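Local coordinates for isomaltose glucohydrolase (Kribbella flavida, PDB 5Z3E), which hydrolyses the alpha-1,6-glucosidic linkage of isomaltose from the non-reducing end to give beta-D-glucose and D-glucose, at residues 72-77 / 151-156; 76-81 / 94-99; 204-209 / 253-258; 262-267 / 289-294. The protein carries 1 engineered substitution. One frame throughout, in Å; residues are numbered along the deposited sequence.

Contact 1. Residues 72-77 / 151-156; sequences AWLRDG and DGYGMW
R75 and D151 form the one salt bridge of this contact. NH2 of R75 donates to OD2 of D151 at 2.8 Å. The acceptor uses its syn lone pair. The carboxylate comes to the edge of the guanidinium, with OD2 close to its plane, and the two planes are 12° apart. The R75 chain starts with CG anti to the backbone N (chi1 168°) and then bends at chi3, which turns the guanidinium back toward D151. NH2 has a second acceptor in Q149 OE1, and NH1 bonds to a glycerol, probably from the crystallisation liquor. The side chain of R75 is also about 5 Å from that of E198, the inferred proton donor. This is consistent with a place on the wall of the sugar pocket, with D151 and Q149 fixing the rotation of the guanidinium.

Outward from the salt bridge, the aliphatic part of R75 lies against the M155 thioether. M155 is modelled in two conformers, so this packing is less certain. The backbones come close at G152, whose CA is 4.0 Å from R75 N. A CB on G152 would press tightly on L74 CB. Beyond it, L74 CD1 meets the Y153 ring obliquely, 3.6 Å from Y153 CE1. The hydroxyl of Y153 bonds to P131 O.

The contact joins the starts of helices 74-87 and 151-167. W156 of the second helix packs on V100 and L104 of helix 90-105, while D151 touches helix 206-220 at T208 and A211.

Contact 2. Residues 76-81 / 94-99; sequences DGSFTA and GRFHDW
The short helical segments carrying A81 and F96 run nearly antiparallel, at 153° with their axes 10.2 Å apart. F96 fills the space between them. Its CG is anti to the backbone N (chi1 172°), and this sends the ring across to the facing helix. There the ring lies on the backbone of G77. F96 CZ is 3.4 Å from G77 C, and G77 O sits over one ring face, offset toward the rim. A CB on G77 would clash with F96 CE1, so the missing side chain is what lets the ring in. Farther along, A81 CB touches F96 CD2 at 3.5 Å, coming in obliquely. S78 N is near the ring too, and S78 OG turns back to its own helix to bond with L74 O.

H97 sits beside F96, with F96 CD2 over one face of the imidazole. A81 CB approaches H97 NE2 at 4.1 Å. Water 1 lies at the edge of the imidazole, in its plane, 2.9 Å from H97 NE2. The same water donates a weak bond to A81 O. On its other nitrogen, ND1, H97 bonds to W156 NE1, which ties it to helix 151-167. An alanine in place of F96 would probably open a gap over G77 and leave A81 CB without its main apolar partner.

Direct contact between the helices is therefore van der Waals packing, a ring laid on the G77 peptide group and the A81 methyl. The polar link between the segments runs through a water and is weak at A81 O. The pair is held by the fit of shapes rather than by direct bonds.

Contact 3. Residues 204-209 / 253-258; sequences RHVSTL and GHLVKW
R204 meets W258 through its backbone, R204 O lying 3.3 Å from W258 CB. The R204 side chain turns off and bonds to D190 O.

H205 comes next, at the N-cap of helix 206-220, and its backbone forms a single beta bridge with W258. The two side chains run side by side in the same direction. H205 CE1 is 3.6 Å from W258 CE3, with the ring planes at 87° in an oblique pairing. H205 NE2 bonds to H200 O, which fixes the turn of the imidazole. The ring also packs against D195, a predicted proton acceptor. A leucine in place of H205 would probably leave H200 O without this donor and change the packing beside W258 CE3 and D195.

V206 N donates to K257 O at 3.1 Å, from above the carbonyl plane. Its side chain is close-packed: V206 CG2 is 3.1 Å from V256 O. V206 CG1 also lies near V256 O, at 3.8 Å, and reaches the apolar L255 CD2 at 4.2 Å.

S207 N links to the same carbonyl through water 2, which donates to K257 O at 2.7 Å.

K257 O thus accepts from V206 N and from water 2, which in turn accepts from S207 N. Both amides belong to the first turn of the helix, where no earlier turn can serve them. The loop carbonyl supplies that need and probably interacts well with the positive end of the helix dipole.

Contact 4. Residues 262-267 / 289-294; sequences SAVDGS and RAAVAK
V264 packs with both branches against A291 and V292, and this is the tighter part of the contact. V264 CG1 meets A291 CB at 3.9 Å. V264 CG2 lies 4.0 Å from A291 O and 4.4 Å from V292 CG2. V292 answers with its own branches: V292 CG2 lies 3.8 Å from D265 O, and V292 CG1 is farther off, 4.3 Å from G266 CA. With CG1 anti to its backbone N (chi1 170°), V292 spreads these two methyls along the loop.

The other side is loose. S262 and A263 lead away to the surface, and A290 and K294 on the helix are exposed. A291 stands at the border, partly exposed.

The CB of D265 points away from the helix, and its carboxylate is bonded elsewhere. D265 OD1 accepts from S267 N at 2.9 Å, which makes an Asx turn, and from S267 OG as well. OD2 forms a salt bridge with K257 NZ and a hydrogen bond with W197 NE1.

The loop therefore has two chemical sides. V264 meets helix 283-296 by packing alone, while the D265 carboxylate, near the predicted active-site residue D195, is held by bonds from S267, K257 and W197.

In the fold
Contacts 1 and 2 start from the same helix, 74-87, and share D76 and G77. Contact 2 closes first, a short hairpin onto the next helix, 90-105, within the longer loop of contact 1, which returns to helix 151-167. The two touch through W156 and H97. Contact 3 opens later, from the start of helix 206-220 to 253-258, which includes strand 254-255. Contact 4 follows in series and folds the loop 262-267 back onto helix 283-296. The K257-D265 salt bridge and the S207-S267 pair join contacts 3 and 4. Contact 2 lies across the centre of the chain from both. Contacts 1 and 2 join helices of the alpha/alpha barrel known for this family, while 3 and 4 tie loops near D195 to helices 206-220 and 283-296.

Contact 1. Residues 72-77 / 151-156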
# COMPACT_ATOMS: atom_id res chain seq x y z
N ALA A 72 13.24 -4.35 -0.86
CA ALA A 72 12.27 -3.30 -1.11
C ALA A 72 11.00 -3.90 -1.69
O ALA A 72 11.06 -4.84 -2.49
CB ALA A 72 12.83 -2.29 -2.07
N TRP A 73 9.87 -3.32 -1.31
CA TRP A 73 8.57 -3.67 -1.82
C TRP A 73 7.96 -2.45 -2.50
O TRP A 73 8.06 -1.33 -1.99
CB TRP A 73 7.62 -4.08 -0.70
CG TRP A 73 7.73 -5.46 -0.15
CD1 TRP A 73 6.79 -6.43 -0.29
CD2 TRP A 73 8.73 -6.01 0.71
NE1 TRP A 73 7.13 -7.55 0.39
CE2 TRP A 73 8.32 -7.33 1.04
CE3 TRP A 73 9.92 -5.53 1.28
CZ2 TRP A 73 9.04 -8.14 1.91
CZ3 TRP A 73 10.65 -6.34 2.14
CH2 TRP A 73 10.20 -7.64 2.45
N LEU A 74 7.27 -2.66 -3.62
CA LEU A 74 6.56 -1.58 -4.26
C LEU A 74 5.38 -1.07 -3.42
O LEU A 74 5.08 0.12 -3.48
CB LEU A 74 6.09 -1.96 -5.66
CG LEU A 74 7.19 -2.31 -6.63
CD1 LEU A 74 6.59 -2.53 -8.01
CD2 LEU A 74 8.27 -1.29 -6.68
N ARG A 75 4.72 -1.94 -2.66
CA ARG A 75 3.63 -1.52 -1.78
C ARG A 75 4.15 -0.54 -0.73
O ARG A 75 3.76 0.62 -0.68
CB ARG A 75 2.97 -2.75 -1.16
CG ARG A 75 2.02 -2.46 -0.02
CD ARG A 75 1.29 -3.71 0.42
NE ARG A 75 2.19 -4.71 0.92
CZ ARG A 75 2.49 -5.87 0.32
NH1 ARG A 75 3.41 -6.64 0.85
NH2 ARG A 75 1.86 -6.23 -0.77
N ASP A 76 5.08 -1.02 0.11
CA ASP A 76 5.62 -0.16 1.15
C ASP A 76 6.22 1.09 0.54
O ASP A 76 6.06 2.20 1.03
CB ASP A 76 6.72 -0.87 1.94
CG ASP A 76 6.27 -2.10 2.69
OD1 ASP A 76 5.63 -2.95 2.05
OD2 ASP A 76 6.59 -2.20 3.91
N GLY A 77 6.98 0.90 -0.55
CA GLY A 77 7.72 2.01 -1.12
C GLY A 77 6.83 3.08 -1.72
O GLY A 77 7.15 4.26 -1.63
N ASP A 151 -0.55 -6.32 -6.30
CA ASP A 151 -0.95 -5.02 -5.76
C ASP A 151 0.10 -3.95 -5.92
O ASP A 151 -0.23 -2.78 -6.17
CB ASP A 151 -1.35 -5.13 -4.28
CG ASP A 151 -0.24 -5.58 -3.39
OD1 ASP A 151 0.17 -6.75 -3.54
OD2 ASP A 151 0.25 -4.76 -2.59
N GLY A 152 1.37 -4.30 -5.74
CA GLY A 152 2.41 -3.29 -5.69
C GLY A 152 2.56 -2.53 -6.99
O GLY A 152 2.87 -1.35 -7.01
N TYR A 153 2.34 -3.22 -8.12
CA TYR A 153 2.43 -2.57 -9.41
C TYR A 153 1.32 -1.54 -9.58
O TYR A 153 1.53 -0.47 -10.15
CB TYR A 153 2.41 -3.65 -10.54
CG TYR A 153 3.60 -4.58 -10.41
CD1 TYR A 153 4.86 -4.18 -10.82
CD2 TYR A 153 3.51 -5.82 -9.83
CE1 TYR A 153 5.98 -4.97 -10.61
CE2 TYR A 153 4.61 -6.61 -9.60
CZ TYR A 153 5.87 -6.18 -9.97
OH TYR A 153 7.03 -6.88 -9.75
N GLY A 154 0.11 -1.86 -9.09
CA GLY A 154 -0.97 -0.89 -9.12
C GLY A 154 -0.69 0.30 -8.23
O GLY A 154 -0.94 1.46 -8.60
N MET A 155 -0.18 0.05 -7.02
CA MET A 155 0.17 1.13 -6.12
C MET A 155 1.20 2.04 -6.74
O MET A 155 1.13 3.27 -6.59
CB MET A 155 0.65 0.60 -4.79
CG MET A 155 -0.38 -0.25 -4.09
SD MET A 155 0.01 -0.39 -2.37
CE MET A 155 -1.16 -1.63 -1.82
N TRP A 156 2.20 1.48 -7.43
CA TRP A 156 3.24 2.33 -7.98
C TRP A 156 2.66 3.28 -9.02
O TRP A 156 2.97 4.47 -9.03
CB TRP A 156 4.40 1.53 -8.57
CG TRP A 156 5.44 2.49 -9.08
CD1 TRP A 156 6.11 3.39 -8.33
CD2 TRP A 156 5.81 2.75 -10.43
NE1 TRP A 156 6.91 4.18 -9.10
CE2 TRP A 156 6.73 3.82 -10.41
CE3 TRP A 156 5.47 2.19 -11.67
CZ2 TRP A 156 7.35 4.31 -11.57
CZ3 TRP A 156 6.08 2.69 -12.81
CH2 TRP A 156 7.01 3.74 -12.75

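Contact 2. Residues 76-81 / 94-99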
# COMPACT_ATOMS: atom_id res chain seq x y z
N ASP A 76 5.08 -1.02 0.11
CA ASP A 76 5.62 -0.16 1.15
C ASP A 76 6.22 1.09 0.54
O ASP A 76 6.06 2.20 1.03
CB ASP A 76 6.72 -0.87 1.94
CG ASP A 76 6.27 -2.10 2.69
OD1 ASP A 76 5.63 -2.95 2.05
OD2 ASP A 76 6.59 -2.20 3.91
N GLY A 77 6.98 0.90 -0.55
CA GLY A 77 7.72 2.01 -1.12
C GLY A 77 6.83 3.08 -1.72
O GLY A 77 7.15 4.26 -1.63
N SER A 78 5.72 2.67 -2.34
CA SER A 78 4.83 3.63 -2.96
C SER A 78 4.10 4.50 -1.93
O SER A 78 3.99 5.71 -2.11
CB SER A 78 3.82 2.90 -3.84
OG SER A 78 4.44 2.32 -4.97
N PHE A 79 3.62 3.89 -0.84
CA PHE A 79 3.03 4.71 0.21
C PHE A 79 4.07 5.58 0.89
O PHE A 79 3.80 6.72 1.25
CB PHE A 79 2.29 3.84 1.23
CG PHE A 79 0.93 3.40 0.79
CD1 PHE A 79 -0.12 4.30 0.66
CD2 PHE A 79 0.65 2.06 0.58
CE1 PHE A 79 -1.39 3.88 0.29
CE2 PHE A 79 -0.62 1.64 0.28
CZ PHE A 79 -1.63 2.56 0.09
N THR A 80 5.28 5.05 1.09
CA THR A 80 6.37 5.83 1.63
C THR A 80 6.63 7.04 0.75
O THR A 80 6.74 8.18 1.22
CB THR A 80 7.63 4.96 1.83
OG1 THR A 80 7.35 3.91 2.75
CG2 THR A 80 8.80 5.74 2.36
N ALA A 81 6.73 6.80 -0.56
CA ALA A 81 6.98 7.86 -1.51
C ALA A 81 5.90 8.91 -1.52
O ALA A 81 6.18 10.10 -1.69
CB ALA A 81 7.14 7.28 -2.92
N GLY A 94 11.41 11.43 -6.15
CA GLY A 94 11.80 11.21 -7.52
C GLY A 94 12.83 10.12 -7.68
O GLY A 94 12.80 9.39 -8.68
N ARG A 95 13.75 10.01 -6.74
CA ARG A 95 14.75 8.95 -6.80
C ARG A 95 14.12 7.57 -6.61
O ARG A 95 14.57 6.60 -7.22
CB ARG A 95 15.89 9.16 -5.83
CG ARG A 95 16.76 10.40 -6.19
CD ARG A 95 18.22 10.20 -5.82
NE ARG A 95 18.77 9.18 -6.65
CZ ARG A 95 19.70 8.23 -6.17
NH1 ARG A 95 20.10 7.31 -6.97
NH2 ARG A 95 20.14 8.29 -4.90
N PHE A 96 13.09 7.48 -5.75
CA PHE A 96 12.35 6.23 -5.65
C PHE A 96 11.68 5.89 -6.98
O PHE A 96 11.78 4.75 -7.45
CB PHE A 96 11.31 6.31 -4.53
CG PHE A 96 10.40 5.12 -4.51
CD1 PHE A 96 10.86 3.90 -4.05
CD2 PHE A 96 9.11 5.22 -4.99
CE1 PHE A 96 10.02 2.80 -4.07
CE2 PHE A 96 8.30 4.12 -5.00
CZ PHE A 96 8.75 2.92 -4.54
N HIS A 97 11.00 6.84 -7.59
CA HIS A 97 10.35 6.58 -8.87
C HIS A 97 11.37 6.23 -9.94
O HIS A 97 11.12 5.36 -10.77
CB HIS A 97 9.44 7.72 -9.27
CG HIS A 97 8.32 7.88 -8.32
ND1 HIS A 97 7.45 6.84 -8.05
CD2 HIS A 97 7.97 8.93 -7.53
CE1 HIS A 97 6.61 7.28 -7.13
NE2 HIS A 97 6.90 8.53 -6.79
N ASP A 98 12.53 6.90 -9.92
CA ASP A 98 13.60 6.51 -10.84
C ASP A 98 13.95 5.05 -10.65
O ASP A 98 14.11 4.30 -11.63
CB ASP A 98 14.86 7.35 -10.59
CG ASP A 98 14.80 8.77 -11.09
OD1 ASP A 98 13.92 9.11 -11.93
OD2 ASP A 98 15.68 9.55 -10.65
N TRP A 99 14.14 4.64 -9.41
CA TRP A 99 14.54 3.27 -9.13
C TRP A 99 13.49 2.30 -9.65
O TRP A 99 13.83 1.34 -10.37
CB TRP A 99 14.80 3.09 -7.64
CG TRP A 99 15.15 1.68 -7.29
CD1 TRP A 99 16.34 1.07 -7.43
CD2 TRP A 99 14.25 0.69 -6.78
NE1 TRP A 99 16.26 -0.24 -7.06
CE2 TRP A 99 14.99 -0.51 -6.64
CE3 TRP A 99 12.90 0.70 -6.41
CZ2 TRP A 99 14.41 -1.67 -6.18
CZ3 TRP A 99 12.35 -0.45 -5.93
CH2 TRP A 99 13.09 -1.62 -5.83
O HOH W 1 5.77 9.99 -4.60

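Contact 3. Residues 204-209 / 253-258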
# COMPACT_ATOMS: atom_id res chain seq x y z
N ARG A 204 -8.98 -13.86 -4.69
CA ARG A 204 -8.85 -12.55 -5.33
C ARG A 204 -9.27 -11.52 -4.30
O ARG A 204 -10.43 -11.47 -3.86
CB ARG A 204 -9.66 -12.49 -6.61
CG ARG A 204 -9.11 -13.47 -7.64
CD ARG A 204 -9.69 -13.39 -9.00
NE ARG A 204 -11.07 -13.81 -9.04
CZ ARG A 204 -11.80 -13.74 -10.13
NH1 ARG A 204 -11.26 -13.29 -11.26
NH2 ARG A 204 -13.07 -14.11 -10.12
N HIS A 205 -8.29 -10.77 -3.85
CA HIS A 205 -8.40 -9.95 -2.65
C HIS A 205 -8.86 -8.56 -3.01
O HIS A 205 -8.32 -7.94 -3.92
CB HIS A 205 -7.06 -9.95 -1.92
CG HIS A 205 -6.65 -11.33 -1.59
ND1 HIS A 205 -7.20 -12.02 -0.54
CD2 HIS A 205 -5.82 -12.16 -2.27
CE1 HIS A 205 -6.69 -13.24 -0.58
NE2 HIS A 205 -5.86 -13.36 -1.62
N VAL A 206 -9.85 -8.04 -2.30
CA VAL A 206 -10.46 -6.77 -2.68
C VAL A 206 -9.47 -5.61 -2.55
O VAL A 206 -9.51 -4.72 -3.41
CB VAL A 206 -11.80 -6.59 -1.95
CG1 VAL A 206 -12.39 -5.21 -2.18
CG2 VAL A 206 -12.77 -7.65 -2.43
N SER A 207 -8.56 -5.60 -1.58
CA SER A 207 -7.60 -4.52 -1.52
C SER A 207 -6.48 -4.66 -2.57
O SER A 207 -5.80 -3.67 -2.86
CB SER A 207 -7.01 -4.34 -0.14
OG SER A 207 -6.27 -5.47 0.23
N THR A 208 -6.30 -5.85 -3.14
CA THR A 208 -5.41 -6.02 -4.29
C THR A 208 -6.08 -5.52 -5.57
O THR A 208 -5.51 -4.71 -6.30
CB THR A 208 -4.95 -7.48 -4.42
OG1 THR A 208 -4.23 -7.80 -3.24
CG2 THR A 208 -4.13 -7.68 -5.67
N LEU A 209 -7.30 -5.98 -5.80
CA LEU A 209 -8.11 -5.44 -6.89
C LEU A 209 -8.20 -3.94 -6.78
O LEU A 209 -8.12 -3.21 -7.78
CB LEU A 209 -9.49 -6.08 -6.88
CG LEU A 209 -9.52 -7.56 -7.26
CD1 LEU A 209 -10.86 -8.18 -6.87
CD2 LEU A 209 -9.25 -7.75 -8.74
N GLY A 253 -23.70 -4.68 2.64
CA GLY A 253 -23.40 -3.28 2.42
C GLY A 253 -21.94 -2.87 2.53
O GLY A 253 -21.64 -1.70 2.30
N HIS A 254 -21.05 -3.79 2.90
CA HIS A 254 -19.64 -3.45 3.06
C HIS A 254 -18.76 -4.27 2.13
O HIS A 254 -19.10 -5.40 1.75
CB HIS A 254 -19.15 -3.65 4.53
CG HIS A 254 -19.36 -5.02 5.08
ND1 HIS A 254 -18.54 -6.10 4.79
CD2 HIS A 254 -20.30 -5.51 5.92
CE1 HIS A 254 -18.97 -7.17 5.43
NE2 HIS A 254 -20.04 -6.85 6.11
N LEU A 255 -17.60 -3.73 1.79
CA LEU A 255 -16.58 -4.52 1.12
C LEU A 255 -16.17 -5.69 2.01
O LEU A 255 -16.27 -5.63 3.24
CB LEU A 255 -15.36 -3.66 0.79
CG LEU A 255 -15.61 -2.50 -0.19
CD1 LEU A 255 -14.39 -1.61 -0.25
CD2 LEU A 255 -15.94 -3.01 -1.57
N VAL A 256 -15.67 -6.75 1.37
CA VAL A 256 -15.15 -7.92 2.05
C VAL A 256 -13.71 -8.19 1.65
O VAL A 256 -13.21 -7.68 0.65
CB VAL A 256 -16.04 -9.15 1.84
CG1 VAL A 256 -17.40 -8.92 2.49
CG2 VAL A 256 -16.17 -9.48 0.37
N LYS A 257 -13.08 -9.05 2.44
CA LYS A 257 -11.66 -9.30 2.36
C LYS A 257 -11.24 -9.87 1.00
O LYS A 257 -10.25 -9.41 0.40
CB LYS A 257 -11.35 -10.21 3.53
CG LYS A 257 -10.03 -10.75 3.63
CD LYS A 257 -9.80 -11.34 5.02
CE LYS A 257 -8.58 -12.08 5.00
NZ LYS A 257 -7.46 -11.26 5.00
N TRP A 258 -11.93 -10.87 0.53
CA TRP A 258 -11.70 -11.42 -0.80
C TRP A 258 -13.04 -11.75 -1.42
O TRP A 258 -14.07 -11.89 -0.74
CB TRP A 258 -10.73 -12.61 -0.79
CG TRP A 258 -11.10 -13.83 0.01
CD1 TRP A 258 -12.09 -14.73 -0.27
CD2 TRP A 258 -10.39 -14.35 1.14
NE1 TRP A 258 -12.04 -15.77 0.63
CE2 TRP A 258 -11.00 -15.57 1.50
CE3 TRP A 258 -9.29 -13.93 1.86
CZ2 TRP A 258 -10.53 -16.36 2.56
CZ3 TRP A 258 -8.84 -14.70 2.91
CH2 TRP A 258 -9.46 -15.90 3.25
O HOH W 2 -8.75 -7.16 0.80

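Contact 4. Residues 262-267 / 289-294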
# COMPACT_ATOMS: atom_id res chain seq x y z
N SER A 262 -17.20 -13.29 3.62
CA SER A 262 -18.06 -12.40 4.39
C SER A 262 -17.30 -11.44 5.30
O SER A 262 -17.88 -10.44 5.74
CB SER A 262 -19.05 -13.22 5.23
OG SER A 262 -18.39 -14.06 6.15
N ALA A 263 -16.07 -11.73 5.64
CA ALA A 263 -15.32 -10.96 6.63
C ALA A 263 -14.64 -9.75 6.02
O ALA A 263 -14.45 -9.68 4.81
CB ALA A 263 -14.32 -11.82 7.31
N VAL A 264 -14.24 -8.83 6.89
CA VAL A 264 -13.44 -7.69 6.48
C VAL A 264 -11.97 -7.90 6.76
O VAL A 264 -11.55 -8.80 7.46
CB VAL A 264 -13.96 -6.36 7.08
CG1 VAL A 264 -15.35 -6.05 6.58
CG2 VAL A 264 -13.89 -6.32 8.61
N ASP A 265 -11.15 -7.03 6.17
CA ASP A 265 -9.71 -6.95 6.37
C ASP A 265 -9.40 -5.47 6.60
O ASP A 265 -10.05 -4.59 6.02
CB ASP A 265 -8.97 -7.49 5.14
CG ASP A 265 -7.46 -7.58 5.30
OD1 ASP A 265 -6.79 -6.52 5.14
OD2 ASP A 265 -6.95 -8.67 5.59
N GLY A 266 -8.40 -5.19 7.43
CA GLY A 266 -8.06 -3.83 7.74
C GLY A 266 -7.53 -3.01 6.56
O GLY A 266 -7.50 -1.79 6.62
N SER A 267 -7.11 -3.68 5.48
CA SER A 267 -6.69 -2.99 4.28
C SER A 267 -7.84 -2.41 3.47
O SER A 267 -7.62 -1.58 2.58
CB SER A 267 -5.87 -3.92 3.39
OG SER A 267 -6.64 -5.00 2.90
N ARG A 289 -15.99 1.41 6.48
CA ARG A 289 -15.29 2.02 7.61
C ARG A 289 -15.88 1.52 8.93
O ARG A 289 -15.14 1.23 9.86
CB ARG A 289 -15.36 3.55 7.55
CG ARG A 289 -14.60 4.17 6.41
CD ARG A 289 -14.50 5.69 6.54
NE ARG A 289 -15.79 6.35 6.64
CZ ARG A 289 -16.50 6.78 5.62
NH1 ARG A 289 -16.05 6.73 4.37
NH2 ARG A 289 -17.72 7.27 5.85
N ALA A 290 -17.21 1.44 9.01
CA ALA A 290 -17.86 1.00 10.24
C ALA A 290 -17.55 -0.44 10.56
O ALA A 290 -17.35 -0.79 11.74
CB ALA A 290 -19.38 1.23 10.13
N ALA A 291 -17.51 -1.30 9.55
CA ALA A 291 -17.23 -2.72 9.77
C ALA A 291 -15.80 -2.93 10.22
O ALA A 291 -15.52 -3.73 11.11
CB ALA A 291 -17.54 -3.50 8.53
N VAL A 292 -14.85 -2.24 9.58
CA VAL A 292 -13.47 -2.33 10.01
C VAL A 292 -13.34 -1.83 11.44
O VAL A 292 -12.65 -2.43 12.28
CB VAL A 292 -12.55 -1.57 9.03
CG1 VAL A 292 -11.14 -1.44 9.59
CG2 VAL A 292 -12.54 -2.27 7.68
N ALA A 293 -13.99 -0.69 11.75
CA ALA A 293 -13.89 -0.15 13.11
C ALA A 293 -14.43 -1.16 14.13
O ALA A 293 -13.80 -1.42 15.15
CB ALA A 293 -14.63 1.15 13.17
N LYS A 294 -15.60 -1.72 13.85
CA LYS A 294 -16.21 -2.64 14.78
C LYS A 294 -15.44 -3.94 14.93
O LYS A 294 -15.25 -4.45 16.05
CB LYS A 294 -17.65 -2.95 14.34
CG LYS A 294 -18.37 -3.88 15.27
CD LYS A 294 -19.81 -4.02 14.97
CE LYS A 294 -20.47 -4.73 16.20
NZ LYS A 294 -21.63 -5.53 15.76